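Local coordinates for protein agmatine ureohydrolase (PDB 3PZL) that probably hydrolyses agmatine to putrescine and urea, as an arginase-family enzyme with two manganese ions in each subunit, at residues D59-A64 with M284-L289; A109-G114 with V131-K136; G180-S185 with I233-A238; F203-K206 with K212-E215; R256-L261 with L290-A295. All coordinates share one frame; numbering follows the deposited sequence.

Contact 1. Residues D59-A64 with M284-L289; sequences DSIRGA and MLAAKL
Ile61 and Ala64, one turn apart on helix 57-65, meet two alanines and a selenomethionine on helix 281-303. The delta end of Ile61 rests on Ala286, with CD1 3.9 Å from Ala286 CB, while its other branch, CG2, leans on Ala287 CB at 4.2 Å. The two branches can serve two neighbouring alanines because CG2 stands anti to the backbone N and CG1 anti to the carbonyl carbon (chi1 -71°). Ala64 CB packs against SE of Met284, a selenomethionine in this crystal, at 3.7 Å. Although the CB of Met284 points away from helix 57-65, a bend in its chain (chi2 65°) carries the selenium back alongside Ala64. With Ala286 and Ala287 at the crossing, the axes of the short segments approach to 8.5 Å and cross at -77°, so the touch is confined to one patch. Further out, Phe273 packs on Ile61, Asn67 and Leu68 on Met284, and Tyr50 and Glu245 of a second subunit on Ala64 and Met284, respectively. The remote face of helix 57-65 is charged: Arg62 pairs with Asp86 and Asp89. This is a purely apolar helix crossing in the arginase alpha/beta fold, where the long last helix is laid across a short early one at the flank of the parallel sheet and beside a subunit interface.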
# COMPACT_ATOMS: atom_id res chain seq x y z
N ASP B 59 15.91 -12.24 1.13
CA ASP B 59 14.91 -12.83 0.29
C ASP B 59 14.44 -11.88 -0.84
O ASP B 59 14.31 -12.30 -2.01
CB ASP B 59 13.73 -13.33 1.10
CG ASP B 59 12.71 -14.04 0.24
OD1 ASP B 59 13.10 -15.01 -0.42
OD2 ASP B 59 11.53 -13.64 0.18
N SER B 60 14.19 -10.62 -0.51
CA SER B 60 13.69 -9.71 -1.53
C SER B 60 14.74 -9.41 -2.63
O SER B 60 14.38 -9.22 -3.82
CB SER B 60 13.15 -8.42 -0.93
OG SER B 60 14.17 -7.70 -0.27
N ILE B 61 16.01 -9.40 -2.24
CA ILE B 61 17.08 -9.26 -3.21
C ILE B 61 17.11 -10.42 -4.23
O ILE B 61 17.31 -10.23 -5.42
CB ILE B 61 18.46 -9.00 -2.54
CG1 ILE B 61 18.49 -7.60 -1.96
CG2 ILE B 61 19.62 -9.11 -3.51
CD1 ILE B 61 19.53 -7.46 -0.90
N ARG B 62 16.92 -11.64 -3.76
CA ARG B 62 16.87 -12.79 -4.65
C ARG B 62 15.69 -12.67 -5.63
O ARG B 62 15.75 -13.11 -6.76
CB ARG B 62 16.75 -14.09 -3.84
CG ARG B 62 17.90 -14.36 -2.88
CD ARG B 62 17.78 -15.71 -2.14
NE ARG B 62 18.98 -15.95 -1.32
CZ ARG B 62 19.11 -15.66 -0.01
NH1 ARG B 62 18.11 -15.12 0.69
NH2 ARG B 62 20.26 -15.90 0.60
N GLY B 63 14.61 -12.06 -5.16
CA GLY B 63 13.42 -11.92 -5.97
C GLY B 63 13.55 -10.88 -7.06
O GLY B 63 13.03 -11.10 -8.15
N ALA B 64 14.23 -9.77 -6.76
CA ALA B 64 14.46 -8.70 -7.74
C ALA B 64 15.49 -9.12 -8.78
O ALA B 64 15.46 -8.63 -9.92
CB ALA B 64 14.93 -7.51 -7.05
N MSE B 284 16.01 -3.65 -5.80
CA MSE B 284 16.48 -3.71 -7.16
C MSE B 284 17.80 -2.96 -7.27
O MSE B 284 18.73 -3.39 -7.95
CB MSE B 284 15.46 -3.10 -8.10
CG MSE B 284 15.77 -3.35 -9.55
SE MSE B 284 15.66 -5.29 -9.97
CE MSE B 284 15.89 -5.17 -11.89
N LEU B 285 17.90 -1.82 -6.61
CA LEU B 285 19.18 -1.12 -6.55
C LEU B 285 20.16 -2.00 -5.78
O LEU B 285 21.32 -2.16 -6.19
CB LEU B 285 19.03 0.23 -5.87
CG LEU B 285 20.31 0.99 -5.57
CD1 LEU B 285 21.09 1.23 -6.82
CD2 LEU B 285 19.93 2.26 -4.98
N ALA B 286 19.72 -2.59 -4.66
CA ALA B 286 20.62 -3.48 -3.92
C ALA B 286 21.19 -4.63 -4.77
O ALA B 286 22.37 -4.95 -4.68
CB ALA B 286 19.97 -3.99 -2.69
N ALA B 287 20.36 -5.22 -5.62
CA ALA B 287 20.80 -6.31 -6.48
C ALA B 287 21.71 -5.80 -7.58
O ALA B 287 22.68 -6.48 -7.95
CB ALA B 287 19.66 -6.98 -7.09
N LYS B 288 21.41 -4.62 -8.11
CA LYS B 288 22.27 -4.03 -9.12
C LYS B 288 23.67 -3.71 -8.56
O LYS B 288 24.69 -4.03 -9.15
CB LYS B 288 21.59 -2.78 -9.68
CG LYS B 288 22.17 -2.28 -10.92
CD LYS B 288 22.11 -3.36 -11.99
CE LYS B 288 23.22 -3.16 -12.98
NZ LYS B 288 22.94 -3.95 -14.22
N LEU B 289 23.71 -3.11 -7.39
CA LEU B 289 24.97 -2.85 -6.68
C LEU B 289 25.81 -4.11 -6.47
O LEU B 289 27.04 -4.04 -6.45
CB LEU B 289 24.69 -2.18 -5.34
CG LEU B 289 24.33 -0.70 -5.41
CD1 LEU B 289 23.97 -0.23 -4.02
CD2 LEU B 289 25.46 0.16 -6.03

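Contact 2. Residues A109-G114 with V131-K136; sequences AVMSDG and VRALPK
The carbonyl oxygen of Met111 takes the N-H of Gly114 at 2.7 Å (Gly114 N to Met111 O) and so closes the last turn of helix 96-112, while the side chain of the same residue reaches out to Ala133. Gly114 has a positive phi of 65° and is the C-prime residue of a Schellman motif, whose second bond runs from Lys115 N back to Val110 O. Met111, deposited as selenomethionine, thus projects from the last turn of the helix. Its CG is anti to the carbonyl carbon and its chain extended as far as SE; the bend comes only at the last torsion (chi3 -52°), which swings the methyl CE onto Ala133. There CE approaches both Ala133 CB, at 3.4 Å, and Ala133 O; Leu134 N, at 4.3 Å from CE, is a more distant neighbour. In the arginase fold, helix 96-112 leads into the parallel strand 116-121, and helix 126-132 carries the chain onward to strand 138-143, so the contact joins the C-terminal ends of two consecutive crossover helices. Ala133 also packs on Val107 and Ser108, one turn earlier on helix 96-112, and Pro117 of the intervening strand lies against Met111. Arg132, just before Ala133, adds a charged tie between the same two helices through its salt bridge to Asp101.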
# COMPACT_ATOMS: atom_id res chain seq x y z
N ALA B 109 36.40 -18.12 7.44
CA ALA B 109 36.39 -19.35 6.64
C ALA B 109 36.48 -19.06 5.14
O ALA B 109 37.38 -19.56 4.46
CB ALA B 109 35.17 -20.18 6.97
N VAL B 110 35.57 -18.21 4.64
CA VAL B 110 35.49 -17.92 3.22
C VAL B 110 36.74 -17.18 2.71
O VAL B 110 37.18 -17.39 1.59
CB VAL B 110 34.19 -17.15 2.90
CG1 VAL B 110 34.11 -16.71 1.44
CG2 VAL B 110 33.01 -18.01 3.24
N MSE B 111 37.31 -16.33 3.55
CA MSE B 111 38.54 -15.66 3.18
C MSE B 111 39.75 -16.62 3.16
O MSE B 111 40.52 -16.61 2.20
CB MSE B 111 38.75 -14.43 4.06
CG MSE B 111 37.66 -13.37 3.84
SE MSE B 111 37.93 -11.57 4.65
CE MSE B 111 38.31 -12.09 6.47
N SER B 112 39.90 -17.47 4.18
CA SER B 112 40.92 -18.56 4.14
C SER B 112 40.99 -19.31 2.81
O SER B 112 42.07 -19.70 2.37
CB SER B 112 40.64 -19.62 5.21
OG SER B 112 40.35 -19.05 6.45
N ASP B 113 39.85 -19.52 2.17
CA ASP B 113 39.79 -20.32 0.97
C ASP B 113 39.97 -19.46 -0.25
O ASP B 113 39.76 -19.92 -1.37
CB ASP B 113 38.46 -21.07 0.90
CG ASP B 113 38.22 -21.93 2.12
OD1 ASP B 113 39.22 -22.21 2.86
OD2 ASP B 113 37.06 -22.31 2.36
N GLY B 114 40.36 -18.20 -0.01
CA GLY B 114 40.59 -17.22 -1.07
C GLY B 114 39.34 -16.86 -1.85
O GLY B 114 39.40 -16.46 -3.01
N VAL B 131 34.38 -7.58 10.35
CA VAL B 131 35.55 -6.75 10.69
C VAL B 131 36.54 -7.46 11.63
O VAL B 131 37.72 -7.15 11.61
CB VAL B 131 35.16 -5.40 11.31
CG1 VAL B 131 36.39 -4.50 11.45
CG2 VAL B 131 34.10 -4.71 10.47
N ARG B 132 36.07 -8.40 12.44
CA ARG B 132 36.94 -9.17 13.34
C ARG B 132 37.85 -10.06 12.52
O ARG B 132 38.91 -10.45 12.99
CB ARG B 132 36.13 -10.06 14.30
CG ARG B 132 35.40 -9.35 15.43
CD ARG B 132 34.51 -10.34 16.17
NE ARG B 132 33.69 -9.73 17.21
CZ ARG B 132 32.80 -10.39 17.96
NH1 ARG B 132 32.61 -11.69 17.81
NH2 ARG B 132 32.10 -9.73 18.86
N ALA B 133 37.42 -10.39 11.30
CA ALA B 133 38.16 -11.33 10.49
C ALA B 133 39.29 -10.71 9.64
O ALA B 133 40.14 -11.42 9.06
CB ALA B 133 37.20 -12.14 9.67
N LEU B 134 39.32 -9.38 9.60
CA LEU B 134 40.25 -8.64 8.74
C LEU B 134 41.73 -8.74 9.10
O LEU B 134 42.11 -8.55 10.26
CB LEU B 134 39.84 -7.16 8.67
CG LEU B 134 38.43 -6.85 8.17
CD1 LEU B 134 38.25 -5.36 8.08
CD2 LEU B 134 38.10 -7.52 6.81
N PRO B 135 42.58 -9.03 8.11
CA PRO B 135 44.04 -8.87 8.23
C PRO B 135 44.47 -7.41 8.49
O PRO B 135 43.67 -6.48 8.34
CB PRO B 135 44.55 -9.37 6.88
CG PRO B 135 43.48 -10.26 6.34
CD PRO B 135 42.19 -9.69 6.85
N LYS B 136 45.73 -7.20 8.87
CA LYS B 136 46.24 -5.86 9.21
C LYS B 136 46.31 -4.85 8.04
O LYS B 136 46.29 -3.64 8.26
CB LYS B 136 47.62 -5.97 9.85
CG LYS B 136 47.62 -6.23 11.36
CD LYS B 136 49.06 -6.33 11.91
CE LYS B 136 49.07 -6.39 13.43
NZ LYS B 136 48.36 -5.19 14.01

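Contact 3. Residues G180-S185 with I233-A238; sequences GIRSVS and IDPAYA
The guanidinium of Arg182 meets backbone carbonyls at its edges: Gly180 O lies in its plane, and Ile233 O sits near that plane, 3.3 Å from NH2. Asp234 N and Pro235 CD come up obliquely. Both segments are loops that follow strands of the parallel sheet in the arginase alpha/beta fold, and the second comes just after Asp229 and Asp231, which bind manganese. The side chain of Arg182 itself is about 8 Å from a manganese ion. With CG placed between the backbone N and the carbonyl carbon (chi1 58°) and the chain then extended to NE, the head can turn back to its own strand while facing the other loop. NH1 donates to Gly180 O at 2.8 Å, through a bent bond of 134°. NE is held by Glu245 O, and NH2 and NH1 make weak hydrogen bonds to Asp231 O and Gly232 O, so several backbone carbonyls gather round one guanidinium. A leucine in place of Arg182 would probably leave the carbonyls of Gly180 and Glu245 without this donor. Phe203 packs on the arginine from helix 202-220. On the facing loop, Asp234 is fixed through both its oxygens. OD1 accepts from Gly248 N, and OD2 closes an Asx turn by taking Ala236 N at 3.1 Å, the donor standing above the carboxylate plane.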
# COMPACT_ATOMS: atom_id res chain seq x y z
N GLY B 180 29.21 9.72 3.20
CA GLY B 180 27.80 10.07 3.00
C GLY B 180 27.15 10.62 4.26
O GLY B 180 26.01 11.09 4.23
N ILE B 181 27.88 10.58 5.36
CA ILE B 181 27.29 10.89 6.67
C ILE B 181 26.69 12.31 6.77
O ILE B 181 27.22 13.25 6.21
CB ILE B 181 28.26 10.54 7.87
CG1 ILE B 181 29.27 11.63 8.08
CG2 ILE B 181 28.95 9.16 7.70
CD1 ILE B 181 28.73 12.66 8.99
N ARG B 182 25.55 12.42 7.45
CA ARG B 182 24.76 13.66 7.54
C ARG B 182 23.89 13.69 8.78
O ARG B 182 23.05 14.57 8.92
CB ARG B 182 23.87 13.86 6.31
CG ARG B 182 22.87 12.76 6.01
CD ARG B 182 22.44 12.87 4.53
NE ARG B 182 21.61 11.77 4.03
CZ ARG B 182 22.07 10.57 3.65
NH1 ARG B 182 23.38 10.31 3.70
NH2 ARG B 182 21.23 9.62 3.20
N SER B 183 24.10 12.72 9.66
CA SER B 183 23.33 12.58 10.90
C SER B 183 24.25 12.05 12.00
O SER B 183 24.67 10.88 11.97
CB SER B 183 22.11 11.64 10.68
OG SER B 183 21.49 11.22 11.89
N VAL B 184 24.56 12.91 12.97
CA VAL B 184 25.52 12.58 14.03
C VAL B 184 25.00 13.06 15.36
O VAL B 184 24.51 14.16 15.47
CB VAL B 184 26.90 13.24 13.79
CG1 VAL B 184 27.94 12.83 14.88
CG2 VAL B 184 27.42 12.91 12.38
N SER B 185 25.11 12.20 16.37
CA SER B 185 24.75 12.57 17.74
C SER B 185 25.94 13.25 18.43
O SER B 185 27.07 12.73 18.43
CB SER B 185 24.31 11.32 18.49
OG SER B 185 24.98 11.17 19.74
N ILE B 233 22.50 6.41 0.89
CA ILE B 233 22.00 6.85 -0.38
C ILE B 233 20.80 7.73 -0.15
O ILE B 233 20.12 7.55 0.85
CB ILE B 233 21.64 5.62 -1.22
CG1 ILE B 233 22.89 4.73 -1.34
CG2 ILE B 233 21.07 6.02 -2.63
CD1 ILE B 233 22.77 3.55 -2.27
N ASP B 234 20.54 8.71 -1.03
CA ASP B 234 19.39 9.61 -0.84
C ASP B 234 18.08 8.85 -1.02
O ASP B 234 17.92 8.13 -1.99
CB ASP B 234 19.46 10.82 -1.81
CG ASP B 234 18.39 11.87 -1.52
OD1 ASP B 234 18.61 12.79 -0.68
OD2 ASP B 234 17.29 11.76 -2.12
N PRO B 235 17.14 9.04 -0.10
CA PRO B 235 15.83 8.38 -0.11
C PRO B 235 15.10 8.34 -1.46
O PRO B 235 14.20 7.48 -1.65
CB PRO B 235 15.04 9.18 0.90
CG PRO B 235 16.08 9.61 1.88
CD PRO B 235 17.30 9.91 1.08
N ALA B 236 15.47 9.22 -2.39
CA ALA B 236 14.89 9.16 -3.74
C ALA B 236 15.27 7.88 -4.48
O ALA B 236 14.52 7.42 -5.35
CB ALA B 236 15.26 10.37 -4.59
N TYR B 237 16.44 7.33 -4.16
CA TYR B 237 16.97 6.17 -4.88
C TYR B 237 16.81 4.91 -4.07
O TYR B 237 16.67 3.85 -4.63
CB TYR B 237 18.43 6.34 -5.24
CG TYR B 237 18.74 7.57 -6.05
CD1 TYR B 237 18.49 7.63 -7.41
CD2 TYR B 237 19.32 8.68 -5.44
CE1 TYR B 237 18.80 8.75 -8.15
CE2 TYR B 237 19.65 9.82 -6.18
CZ TYR B 237 19.39 9.85 -7.52
OH TYR B 237 19.74 10.97 -8.25
N ALA B 238 16.82 5.04 -2.75
CA ALA B 238 16.60 3.91 -1.84
C ALA B 238 15.49 4.28 -0.82
O ALA B 238 15.79 4.54 0.34
CB ALA B 238 17.90 3.59 -1.11

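Contact 4. Residues F203-K206 with K212-E215; sequences FDVK and KYIE
Val205 and Tyr213 belong to the same helix, 202-220, yet their CA atoms are only 7.8 Å apart. Eight residues of straight alpha helix would rise about 12 Å, so the backbone evidently departs from a straight helix between 203-206 and 212-215, and the tyrosine lies back over the first turn. Its CG is anti to the carbonyl carbon (chi1 -52°), which directs the ring along the helix toward Asp204. The phenol end does the touching: Tyr213 OH comes to 3.3 Å from Asp204 CB, and CZ to 3.8 Å from the same carbon. The two side chains cross at about a right angle, while the carboxylate and ring planes are turned only 24° apart. Lower on the ring, CE2 passes 4.1 Å from Val205 N, and CD2 faces Val205 CG2 at 4.5 Å, a loose apolar touch. Helix 202-220 is the crossover in a beta-alpha-beta unit of the arginase fold, carrying the chain from strand 198-201, at one margin of the parallel sheet, back to strand 223-229 in its interior. One face of the ring is covered by the aliphatic part of Lys212, whose CG stands 4.1 Å above the ring centre. The hydroxyl is hydrogen-bonded to Asn208 ND2, between the two segments. Replacing Tyr213 by an alanine is likely to leave Asn208 ND2 without this partner and to open a gap beside Asp204 and the backbone of Val205. Val205 also packs on Leu249 and on Asp253 of helix 251-261.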
# COMPACT_ATOMS: atom_id res chain seq x y z
N PHE B 203 27.43 16.14 1.98
CA PHE B 203 27.64 17.51 1.48
C PHE B 203 29.02 17.72 0.88
O PHE B 203 29.14 18.36 -0.18
CB PHE B 203 27.40 18.52 2.59
CG PHE B 203 26.11 18.30 3.33
CD1 PHE B 203 24.88 18.53 2.71
CD2 PHE B 203 26.11 17.84 4.65
CE1 PHE B 203 23.69 18.32 3.39
CE2 PHE B 203 24.90 17.64 5.33
CZ PHE B 203 23.70 17.89 4.68
N ASP B 204 30.05 17.18 1.54
CA ASP B 204 31.40 17.07 0.95
C ASP B 204 31.34 16.49 -0.47
O ASP B 204 31.85 17.11 -1.42
CB ASP B 204 32.33 16.19 1.81
CG ASP B 204 32.76 16.88 3.09
OD1 ASP B 204 32.72 18.15 3.15
OD2 ASP B 204 33.12 16.15 4.05
N VAL B 205 30.73 15.32 -0.60
CA VAL B 205 30.63 14.66 -1.88
C VAL B 205 29.93 15.54 -2.91
O VAL B 205 30.42 15.71 -4.02
CB VAL B 205 29.88 13.31 -1.76
CG1 VAL B 205 29.80 12.64 -3.10
CG2 VAL B 205 30.56 12.42 -0.78
N LYS B 206 28.78 16.08 -2.54
CA LYS B 206 27.95 16.84 -3.46
C LYS B 206 28.73 18.08 -3.92
O LYS B 206 28.56 18.55 -5.04
CB LYS B 206 26.58 17.14 -2.80
CG LYS B 206 25.56 18.00 -3.59
CD LYS B 206 25.20 17.43 -4.96
CE LYS B 206 24.67 18.53 -5.91
NZ LYS B 206 25.34 18.43 -7.32
N LYS B 212 37.26 12.40 -5.69
CA LYS B 212 38.25 12.90 -4.73
C LYS B 212 38.44 11.91 -3.60
O LYS B 212 39.51 11.37 -3.44
CB LYS B 212 37.82 14.27 -4.19
CG LYS B 212 38.59 14.79 -2.98
CD LYS B 212 38.19 16.22 -2.68
CE LYS B 212 39.26 16.98 -1.87
NZ LYS B 212 39.16 16.66 -0.42
N TYR B 213 37.37 11.64 -2.85
CA TYR B 213 37.39 10.73 -1.70
C TYR B 213 37.70 9.28 -2.05
O TYR B 213 38.29 8.56 -1.26
CB TYR B 213 36.09 10.88 -0.91
CG TYR B 213 35.83 12.35 -0.60
CD1 TYR B 213 36.53 13.00 0.44
CD2 TYR B 213 34.94 13.10 -1.37
CE1 TYR B 213 36.32 14.31 0.70
CE2 TYR B 213 34.72 14.41 -1.11
CZ TYR B 213 35.42 15.01 -0.09
OH TYR B 213 35.22 16.33 0.18
N ILE B 214 37.31 8.87 -3.25
CA ILE B 214 37.74 7.58 -3.82
C ILE B 214 39.27 7.50 -4.04
O ILE B 214 39.90 6.50 -3.67
CB ILE B 214 37.02 7.29 -5.13
CG1 ILE B 214 35.51 7.21 -4.88
CG2 ILE B 214 37.52 6.01 -5.72
CD1 ILE B 214 34.69 7.01 -6.13
N GLU B 215 39.84 8.57 -4.64
CA GLU B 215 41.29 8.70 -4.85
C GLU B 215 42.08 8.54 -3.55
O GLU B 215 43.04 7.77 -3.51
CB GLU B 215 41.68 10.05 -5.50
CG GLU B 215 40.85 10.52 -6.72
CD GLU B 215 40.88 9.54 -7.92
OE1 GLU B 215 41.42 8.40 -7.78
OE2 GLU B 215 40.34 9.91 -9.01

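Contact 5. Residues R256-L261 with L290-A295; sequences RLIERL and LQVFIA
Ile258 has CG1 anti to the carbonyl carbon (chi1 -61°) and CG2 anti to the backbone N, and this sets the CG2 methyl against helix 281-303. Phe293 answers with CG anti to its own N (chi1 171°), so that the ring swings aside and the residue presents its CA and CB to that methyl. CG2 of Ile258 comes to 3.4 Å from Phe293 CA and 3.6 Å from Phe293 CB. It also reaches Phe293 CD1 at 4.0 Å, near the plane of the ring and at its edge; the two side chains cross at about a right angle. Val292 flanks the same methyl on the preceding residue, its CG1 3.9 Å from Ile258 CG2 and also near Glu259 N, at 4.3 Å. One isoleucine branch is therefore lodged between two successive residues of the facing helix. The CB of Glu259 points away from helix 281-303, and its OE1 forms a salt bridge with Arg256 NH1 at 2.8 Å, while Asp211 holds Arg256 NE. The segments run almost parallel, at 19°, with axes 8.5 Å apart. Helices 251-261 and 281-303 lie before and after strand 265-271, and both pack on it: Phe268 touches Ile258 and stacks with Phe293. Strand 116-121 lies under helix 281-303 through Ile116, and helix 202-220 also packs on helix 251-261, through Ile214.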
# COMPACT_ATOMS: atom_id res chain seq x y z
N ARG B 256 30.07 4.21 -8.37
CA ARG B 256 31.41 4.64 -8.71
C ARG B 256 32.37 4.21 -7.62
O ARG B 256 33.47 3.77 -7.90
CB ARG B 256 31.44 6.16 -8.94
CG ARG B 256 32.77 6.74 -9.33
CD ARG B 256 33.23 6.31 -10.71
NE ARG B 256 34.56 6.81 -10.99
CZ ARG B 256 35.25 6.56 -12.10
NH1 ARG B 256 34.74 5.78 -13.03
NH2 ARG B 256 36.48 7.06 -12.24
N LEU B 257 31.95 4.31 -6.38
CA LEU B 257 32.77 3.84 -5.27
C LEU B 257 33.14 2.36 -5.40
O LEU B 257 34.26 1.96 -5.10
CB LEU B 257 32.11 4.10 -3.90
CG LEU B 257 33.02 3.77 -2.69
CD1 LEU B 257 32.82 4.64 -1.51
CD2 LEU B 257 32.86 2.37 -2.26
N ILE B 258 32.20 1.56 -5.88
CA ILE B 258 32.38 0.14 -5.98
C ILE B 258 33.18 -0.21 -7.21
O ILE B 258 34.17 -0.94 -7.13
CB ILE B 258 31.01 -0.57 -5.98
CG1 ILE B 258 30.28 -0.27 -4.65
CG2 ILE B 258 31.18 -2.06 -6.19
CD1 ILE B 258 28.85 -0.68 -4.61
N GLU B 259 32.74 0.29 -8.36
CA GLU B 259 33.47 0.21 -9.64
C GLU B 259 35.00 0.32 -9.36
O GLU B 259 35.78 -0.57 -9.68
CB GLU B 259 33.03 1.41 -10.47
CG GLU B 259 32.93 1.24 -11.93
CD GLU B 259 32.63 2.56 -12.66
OE1 GLU B 259 33.09 3.64 -12.23
OE2 GLU B 259 31.93 2.53 -13.68
N ARG B 260 35.38 1.43 -8.72
CA ARG B 260 36.76 1.83 -8.53
C ARG B 260 37.53 1.04 -7.46
O ARG B 260 38.75 1.02 -7.49
CB ARG B 260 36.76 3.31 -8.17
CG ARG B 260 36.47 4.26 -9.32
CD ARG B 260 37.61 4.33 -10.34
NE ARG B 260 38.95 4.41 -9.74
CZ ARG B 260 39.41 5.45 -9.03
NH1 ARG B 260 38.65 6.52 -8.78
NH2 ARG B 260 40.64 5.40 -8.52
N LEU B 261 36.83 0.39 -6.55
CA LEU B 261 37.46 -0.24 -5.40
C LEU B 261 37.32 -1.77 -5.28
O LEU B 261 37.87 -2.36 -4.36
CB LEU B 261 36.95 0.42 -4.12
CG LEU B 261 37.80 1.50 -3.47
CD1 LEU B 261 38.69 2.25 -4.44
CD2 LEU B 261 36.90 2.47 -2.76
N LEU B 290 25.16 -5.25 -6.33
CA LEU B 290 25.89 -6.51 -6.16
C LEU B 290 26.43 -6.99 -7.50
O LEU B 290 27.48 -7.61 -7.55
CB LEU B 290 24.99 -7.57 -5.51
CG LEU B 290 25.24 -9.03 -5.84
CD1 LEU B 290 26.47 -9.45 -5.09
CD2 LEU B 290 24.05 -9.84 -5.43
N GLN B 291 25.71 -6.71 -8.58
CA GLN B 291 26.20 -7.06 -9.89
C GLN B 291 27.42 -6.22 -10.17
O GLN B 291 28.44 -6.73 -10.63
CB GLN B 291 25.15 -6.78 -10.96
CG GLN B 291 24.08 -7.84 -11.08
CD GLN B 291 23.43 -7.84 -12.44
OE1 GLN B 291 23.18 -6.78 -13.05
NE2 GLN B 291 23.15 -9.04 -12.94
N VAL B 292 27.30 -4.93 -9.86
CA VAL B 292 28.36 -3.98 -10.11
C VAL B 292 29.67 -4.36 -9.40
O VAL B 292 30.76 -4.22 -9.97
CB VAL B 292 27.91 -2.55 -9.74
CG1 VAL B 292 29.09 -1.62 -9.49
CG2 VAL B 292 27.05 -2.00 -10.82
N PHE B 293 29.59 -4.82 -8.17
CA PHE B 293 30.79 -5.23 -7.48
C PHE B 293 31.48 -6.39 -8.17
O PHE B 293 32.67 -6.31 -8.48
CB PHE B 293 30.46 -5.61 -6.06
CG PHE B 293 31.58 -6.24 -5.34
CD1 PHE B 293 32.49 -5.47 -4.64
CD2 PHE B 293 31.74 -7.60 -5.35
CE1 PHE B 293 33.52 -6.06 -3.95
CE2 PHE B 293 32.80 -8.19 -4.67
CZ PHE B 293 33.67 -7.42 -3.96
N ILE B 294 30.73 -7.46 -8.43
CA ILE B 294 31.31 -8.64 -9.05
C ILE B 294 31.83 -8.30 -10.45
O ILE B 294 32.99 -8.58 -10.75
CB ILE B 294 30.29 -9.85 -9.08
CG1 ILE B 294 29.98 -10.33 -7.66
CG2 ILE B 294 30.80 -11.00 -9.88
CD1 ILE B 294 28.89 -11.32 -7.62
N ALA B 295 30.98 -7.69 -11.27
CA ALA B 295 31.32 -7.41 -12.66
C ALA B 295 32.54 -6.54 -12.79
O ALA B 295 33.45 -6.86 -13.53
CB ALA B 295 30.11 -6.81 -13.44

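Contacts 1 and 5 share helix 281-303 and are buried and apolar; Leu289 bridges them by packing on Ile258. They differ in geometry, a steep crossing at a subunit interface against a near-parallel pair over the sheet. Contact 3, also buried, is polar instead, with one arginine among loop carbonyls close to the manganese site. It touches contact 1 through Leu285 on Ile233 and Tyr237, and contact 4 through Phe203 on Arg182. Contact 4, also buried and within one helix, joins contact 5 by a salt bridge, Glu215 to Arg260, and by Ile214. Contact 2 stands apart at the surface, on a pair of crossover helices, touching none of the others.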